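Local structure of long form salivary protein D7L1 (Aedes aegypti, 3DXL) at residues L21-L31 against A275-A283. The protein binds and sequesters host biogenic amines and cysteinyl and other leukotrienes, so modulating blood feeding by the female mosquito. Sequence-based numbering, arbitrary orientation. Where two conformers were deposited one is given.
Sequences LEDGANRLPML and AFNLPKNQA. Unlike the reference sequence in segment 275-283: Asn281 (reference Lys).
The Arg27 guanidinium lies between Leu21 CB on one face and Asn281 N on the other. Leu21 CB sits 3.6 Å above its plane, displaced toward the rim. The carbonyl oxygens of Asn277, Leu278 and Pro279 line the edge. The Phe276 ring carries Gln282 NE2 over the centre of one face, and this amide donates to Phe276 O.

Arg27 carries the polar part of the contact. Its CG is anti to the backbone N (chi1 -170°) and the chain runs extended to NE, which carries the charged group across to the loop. Arg27 NE donates to Leu278 O at 2.8 Å. The bond is bent, 140° at the hydrogen, and the oxygen is tilted 26° from the guanidinium plane. Arg27 NH2 donates to Asn277 O, also at 2.8 Å. Arg27 NH1 turns back to its own segment, with Glu22 O at 3.0 Å and a salt bridge to Asp23 OD1 at 3.2 Å. Three backbone carbonyls and one carboxylate fix the rotation of this buried group.

The Lys280 chain bends about CB-CG and then runs extended, bringing CD beside Arg27 CD. Lys280 NZ ends 2.9 Å from Asp23 O, but the angle is too poor for a hydrogen bond.

Apolar contacts complete the interface. Leu31 crosses Leu278 at about a right angle, with Leu31 CD1 4.0 Å from Leu278 CB. Leu28 CD2 packs against Pro279 CB.

The loop after helix 257-271 brings the C-terminal part of the chain against the start of helix 27-34, in the N-terminal PBP/GOBP region whose pocket binds lipids. The Leu31 and Leu278 side chains lie about 11 Å from those of Trp37 and Lys149 respectively, which bind leukotriene E4. Helix 6-20 packs alongside: Met17 touches both Leu31 and Leu278, while Phe276 leans on helix 257-271.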
loop_
_atom_site.group_PDB
_atom_site.type_symbol
_atom_site.label_atom_id
_atom_site.label_comp_id
_atom_site.label_asym_id
_atom_site.label_seq_id
_atom_site.Cartn_x
_atom_site.Cartn_y
_atom_site.Cartn_z
ATOM N N LEU A 21 -6.316 -13.784 -5.419
ATOM C CA LEU A 21 -6.788 -14.299 -6.699
ATOM C C LEU A 21 -6.287 -15.723 -6.897
ATOM O O LEU A 21 -5.158 -16.042 -6.537
ATOM C CB LEU A 21 -6.276 -13.436 -7.851
ATOM C CG LEU A 21 -6.992 -12.116 -8.113
ATOM C CD1 LEU A 21 -6.171 -11.270 -9.064
ATOM C CD2 LEU A 21 -8.378 -12.355 -8.684
ATOM N N GLU A 22 -7.114 -16.581 -7.483
ATOM C CA GLU A 22 -6.674 -17.919 -7.846
ATOM C C GLU A 22 -5.660 -17.834 -8.974
ATOM O O GLU A 22 -5.586 -16.828 -9.683
ATOM C CB GLU A 22 -7.867 -18.778 -8.264
ATOM C CG GLU A 22 -8.771 -19.148 -7.105
ATOM C CD GLU A 22 -9.825 -20.165 -7.467
ATOM O OE1 GLU A 22 -9.959 -20.526 -8.653
ATOM O OE2 GLU A 22 -10.524 -20.606 -6.539
ATOM N N ASP A 23 -4.899 -18.913 -9.134
ATOM C CA ASP A 23 -3.824 -18.989 -10.112
ATOM C C ASP A 23 -4.194 -19.810 -11.336
ATOM O O ASP A 23 -3.315 -20.160 -12.132
ATOM C CB ASP A 23 -2.581 -19.613 -9.471
ATOM C CG ASP A 23 -1.910 -18.695 -8.485
ATOM O OD1 ASP A 23 -1.673 -17.523 -8.847
ATOM O OD2 ASP A 23 -1.617 -19.136 -7.357
ATOM N N GLY A 24 -5.472 -20.145 -11.479
ATOM C CA GLY A 24 -5.925 -20.928 -12.620
ATOM C C GLY A 24 -6.905 -20.206 -13.526
ATOM O O GLY A 24 -6.874 -18.975 -13.661
ATOM N N ALA A 25 -7.790 -20.982 -14.137
ATOM C CA ALA A 25 -8.760 -20.462 -15.096
ATOM C C ALA A 25 -9.720 -19.414 -14.521
ATOM O O ALA A 25 -10.280 -18.615 -15.267
ATOM C CB ALA A 25 -9.539 -21.600 -15.730
ATOM N N ASN A 26 -9.908 -19.412 -13.204
ATOM C CA ASN A 26 -10.824 -18.456 -12.583
ATOM C C ASN A 26 -10.225 -17.078 -12.335
ATOM O O ASN A 26 -10.940 -16.166 -11.919
ATOM C CB ASN A 26 -11.363 -19.006 -11.265
ATOM C CG ASN A 26 -12.200 -20.245 -11.450
ATOM O OD1 ASN A 26 -12.932 -20.381 -12.435
ATOM N ND2 ASN A 26 -12.103 -21.159 -10.497
ATOM N N ARG A 27 -8.927 -16.913 -12.586
ATOM C CA ARG A 27 -8.243 -15.676 -12.207
ATOM C C ARG A 27 -8.847 -14.434 -12.853
ATOM O O ARG A 27 -9.229 -13.490 -12.159
ATOM C CB ARG A 27 -6.745 -15.748 -12.496
ATOM C CG ARG A 27 -5.986 -14.571 -11.888
ATOM C CD ARG A 27 -4.483 -14.724 -12.101
ATOM N NE ARG A 27 -3.697 -13.685 -11.446
ATOM C CZ ARG A 27 -3.179 -13.765 -10.224
ATOM N NH1 ARG A 27 -3.353 -14.850 -9.478
ATOM N NH2 ARG A 27 -2.457 -12.755 -9.745
ATOM N N LEU A 28 -8.908 -14.422 -14.180
ATOM C CA LEU A 28 -9.416 -13.244 -14.877
ATOM C C LEU A 28 -10.906 -12.957 -14.605
ATOM O O LEU A 28 -11.267 -11.806 -14.348
ATOM C CB LEU A 28 -9.091 -13.298 -16.377
ATOM C CG LEU A 28 -7.601 -13.168 -16.734
ATOM C CD1 LEU A 28 -7.416 -13.305 -18.235
ATOM C CD2 LEU A 28 -7.008 -11.856 -16.239
ATOM N N PRO A 29 -11.779 -13.985 -14.662
ATOM C CA PRO A 29 -13.173 -13.739 -14.257
ATOM C C PRO A 29 -13.324 -13.170 -12.839
ATOM O O PRO A 29 -14.120 -12.237 -12.638
ATOM C CB PRO A 29 -13.826 -15.120 -14.380
ATOM C CG PRO A 29 -13.003 -15.817 -15.436
ATOM C CD PRO A 29 -11.598 -15.362 -15.169
ATOM N N MET A 30 -12.571 -13.698 -11.871
ATOM C CA MET A 30 -12.647 -13.170 -10.512
ATOM C C MET A 30 -12.145 -11.729 -10.444
ATOM O O MET A 30 -12.800 -10.873 -9.841
ATOM C CB MET A 30 -11.914 -14.068 -9.516
ATOM C CG MET A 30 -12.564 -15.430 -9.344
ATOM S SD MET A 30 -12.584 -15.960 -7.630
ATOM C CE MET A 30 -12.503 -17.736 -7.786
ATOM N N LEU A 31 -11.009 -11.459 -11.080
ATOM C CA LEU A 31 -10.462 -10.112 -11.101
ATOM C C LEU A 31 -11.484 -9.106 -11.645
ATOM O O LEU A 31 -11.663 -8.028 -11.073
ATOM C CB LEU A 31 -9.169 -10.082 -11.921
ATOM C CG LEU A 31 -8.542 -8.711 -12.169
ATOM C CD1 LEU A 31 -8.170 -7.986 -10.882
ATOM C CD2 LEU A 31 -7.324 -8.863 -13.069
ATOM N N ALA A 275 -1.743 -2.788 -9.898
ATOM C CA ALA A 275 -2.259 -4.055 -10.430
ATOM C C ALA A 275 -1.234 -4.869 -11.237
ATOM O O ALA A 275 -1.616 -5.765 -11.989
ATOM C CB ALA A 275 -3.518 -3.806 -11.264
ATOM N N PHE A 276 0.061 -4.570 -11.060
ATOM C CA PHE A 276 1.182 -5.247 -11.748
ATOM C C PHE A 276 1.004 -6.758 -11.936
ATOM O O PHE A 276 1.200 -7.284 -13.034
ATOM C CB PHE A 276 2.471 -4.969 -10.969
ATOM C CG PHE A 276 3.727 -5.459 -11.640
ATOM C CD1 PHE A 276 4.418 -4.637 -12.519
ATOM C CD2 PHE A 276 4.236 -6.724 -11.363
ATOM C CE1 PHE A 276 5.594 -5.069 -13.120
ATOM C CE2 PHE A 276 5.414 -7.165 -11.972
ATOM C CZ PHE A 276 6.086 -6.332 -12.847
ATOM N N ASN A 277 0.656 -7.451 -10.853
ATOM C CA ASN A 277 0.576 -8.909 -10.851
ATOM C C ASN A 277 -0.826 -9.479 -10.992
ATOM O O ASN A 277 -0.999 -10.699 -10.894
ATOM C CB ASN A 277 1.220 -9.461 -9.576
ATOM C CG ASN A 277 2.728 -9.595 -9.692
ATOM O OD1 ASN A 277 3.237 -9.995 -10.733
ATOM N ND2 ASN A 277 3.443 -9.299 -8.608
ATOM N N LEU A 278 -1.822 -8.626 -11.222
ATOM C CA LEU A 278 -3.204 -9.102 -11.131
ATOM C C LEU A 278 -3.688 -9.941 -12.321
ATOM O O LEU A 278 -4.209 -11.035 -12.113
ATOM C CB LEU A 278 -4.185 -7.984 -10.756
ATOM C CG LEU A 278 -3.854 -7.228 -9.465
ATOM C CD1 LEU A 278 -5.009 -6.317 -9.080
ATOM C CD2 LEU A 278 -3.511 -8.160 -8.327
ATOM N N PRO A 279 -3.522 -9.458 -13.573
ATOM C CA PRO A 279 -3.934 -10.337 -14.680
ATOM C C PRO A 279 -3.247 -11.713 -14.636
ATOM O O PRO A 279 -3.875 -12.726 -14.949
ATOM C CB PRO A 279 -3.522 -9.543 -15.925
ATOM C CG PRO A 279 -3.562 -8.117 -15.475
ATOM C CD PRO A 279 -3.013 -8.166 -14.075
ATOM N N LYS A 280 -1.977 -11.738 -14.238
ATOM C CA LYS A 280 -1.236 -12.976 -14.013
ATOM C C LYS A 280 0.041 -12.620 -13.284
ATOM O O LYS A 280 0.655 -11.588 -13.571
ATOM C CB LYS A 280 -0.900 -13.683 -15.338
ATOM C CG LYS A 280 -0.344 -15.110 -15.200
ATOM C CD LYS A 280 -1.356 -16.051 -14.535
ATOM C CE LYS A 280 -0.895 -17.504 -14.573
ATOM N NZ LYS A 280 -1.841 -18.417 -13.853
ATOM N N ASN A 281 0.418 -13.453 -12.320
ATOM C CA ASN A 281 1.703 -13.312 -11.656
ATOM C C ASN A 281 2.801 -13.174 -12.712
ATOM O O ASN A 281 2.923 -14.019 -13.604
ATOM C CB ASN A 281 1.948 -14.512 -10.738
ATOM C CG ASN A 281 3.410 -14.702 -10.395
ATOM O OD1 ASN A 281 4.148 -15.389 -11.109
ATOM N ND2 ASN A 281 3.835 -14.110 -9.287
ATOM N N GLN A 282 3.568 -12.088 -12.628
ATOM C CA GLN A 282 4.665 -11.845 -13.569
ATOM C C GLN A 282 5.958 -12.462 -13.058
ATOM O O GLN A 282 6.255 -12.400 -11.865
ATOM C CB GLN A 282 4.852 -10.344 -13.825
ATOM C CG GLN A 282 3.679 -9.665 -14.530
ATOM C CD GLN A 282 4.066 -8.361 -15.217
ATOM O OE1 GLN A 282 5.048 -8.304 -15.965
ATOM N NE2 GLN A 282 3.287 -7.310 -14.980
ATOM N N ALA A 283 6.717 -13.067 -13.969
ATOM C CA ALA A 283 8.012 -13.644 -13.627
ATOM C C ALA A 283 9.047 -12.537 -13.474
ATOM O O ALA A 283 9.128 -11.627 -14.310
ATOM C CB ALA A 283 8.453 -14.647 -14.689
#